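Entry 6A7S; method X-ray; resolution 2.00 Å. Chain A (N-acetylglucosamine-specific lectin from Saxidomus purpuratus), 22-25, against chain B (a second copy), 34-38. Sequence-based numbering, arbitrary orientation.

Chain A (22-25) CCSE
Chain B 34-38: FFGGS

No direct hydrogen bond joins these two stretches; the most directional contact is a CA-H...O approach, from B:Gly36 CA to A:Cys23 O at 3.2 Å, with an angle at the hydrogen of 176°. That near-linear geometry matters because A:Cys23 O is buried here and has no conventional hydrogen-bonding partner in the model.

The chain B stretch leaves a strand at B:Phe34 and B:Phe35 and reverses through a type I' turn from B:Phe35 to B:Ser38. Two backbone bonds close it: B:Phe35 N to B:Ser38 O at 3.0 Å and B:Ser38 N to B:Phe35 O at 2.9 Å. The turn's middle positions have phi/psi of 63/33 at B:Gly36 and 87/7 at B:Gly37. Both positive phi values favour glycine, and a CB on B:Gly37 would jam against the preceding carbonyl oxygen. At B:Gly36 an ideal CB would lie 2.6 Å from B:Phe35 CE2, a clash, and a tight 3.1 Å from A:Cys22 CA.

The register is set by A:Cys22 CA and B:Gly36 CA, 4.0 Å apart. Chain A lies here as irregular backbone, with A:Cys23 at -74/152 and A:Ser24 at -115/164. Both cysteines adopt chi1 m and direct CA-to-CB away, their side chains bonded covalently elsewhere in the structure, so it is their backbone that meets chain B.

B:Phe35, with chi1 t (172°) and chi2 82°, starts sideways but brings its ring end closer: CZ lies 3.5 Å from A:Cys22 O, and CE1 3.7 Å from A:Ser24 OG, both approaches oblique.

A:Ser24, chi1 m, also suits a water bridge: the water donates to A:Ser24 OG at 2.7 Å and accepts from B:Gly36 N at 2.9 Å. Together the stretches bury 182 Å², chiefly at A:Cys22, B:Gly36 and B:Phe35.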

# COMPACT_ATOMS: atom_id res chain seq x y z
N CYS A 22 5.25 -3.05 -1.84
CA CYS A 22 5.64 -4.40 -2.13
C CYS A 22 7.16 -4.46 -2.19
O CYS A 22 7.73 -5.52 -2.45
CB CYS A 22 5.00 -4.85 -3.44
SG CYS A 22 3.19 -4.74 -3.37
N CYS A 23 7.83 -3.32 -1.92
CA CYS A 23 9.29 -3.31 -1.97
C CYS A 23 9.85 -4.02 -0.76
O CYS A 23 9.26 -4.05 0.30
CB CYS A 23 9.90 -1.90 -1.99
SG CYS A 23 9.32 -0.86 -3.34
N SER A 24 11.04 -4.58 -0.97
CA SER A 24 11.93 -5.03 0.04
C SER A 24 13.20 -4.17 -0.02
O SER A 24 13.44 -3.45 -1.01
CB SER A 24 12.24 -6.52 -0.19
OG SER A 24 11.02 -7.26 -0.23
N GLU A 25 14.02 -4.21 1.04
CA GLU A 25 15.24 -3.40 1.13
C GLU A 25 16.06 -3.44 -0.16
O GLU A 25 16.44 -2.37 -0.71
CB GLU A 25 16.12 -3.99 2.22
CG GLU A 25 15.65 -3.60 3.59
CD GLU A 25 16.83 -3.03 4.35
OE1 GLU A 25 17.28 -3.70 5.30
OE2 GLU A 25 17.32 -1.95 3.93
N PHE B 34 6.83 -10.92 7.81
CA PHE B 34 7.02 -9.59 7.21
C PHE B 34 7.31 -9.74 5.72
O PHE B 34 8.19 -10.50 5.32
CB PHE B 34 8.16 -8.78 7.86
CG PHE B 34 8.36 -7.42 7.22
CD1 PHE B 34 7.40 -6.41 7.38
CD2 PHE B 34 9.44 -7.16 6.38
CE1 PHE B 34 7.52 -5.19 6.73
CE2 PHE B 34 9.56 -5.93 5.72
CZ PHE B 34 8.60 -4.95 5.90
N PHE B 35 6.57 -9.01 4.90
CA PHE B 35 6.94 -8.82 3.51
C PHE B 35 6.36 -7.51 3.02
O PHE B 35 5.16 -7.28 3.11
CB PHE B 35 6.42 -9.93 2.59
CG PHE B 35 6.64 -9.62 1.14
CD1 PHE B 35 7.86 -9.88 0.55
CD2 PHE B 35 5.68 -8.93 0.39
CE1 PHE B 35 8.12 -9.51 -0.76
CE2 PHE B 35 5.94 -8.56 -0.92
CZ PHE B 35 7.14 -8.88 -1.50
N GLY B 36 7.21 -6.67 2.41
CA GLY B 36 6.70 -5.64 1.51
C GLY B 36 5.81 -4.63 2.18
O GLY B 36 4.89 -4.10 1.55
N GLY B 37 6.10 -4.35 3.45
CA GLY B 37 5.34 -3.36 4.18
C GLY B 37 4.09 -3.91 4.84
O GLY B 37 3.32 -3.12 5.42
N SER B 38 3.91 -5.25 4.81
CA SER B 38 2.76 -5.88 5.44
C SER B 38 3.25 -6.98 6.40
O SER B 38 4.37 -7.50 6.27
CB SER B 38 1.81 -6.42 4.42
OG SER B 38 0.98 -5.42 3.90
O HOH W 1 10.06 -7.35 2.32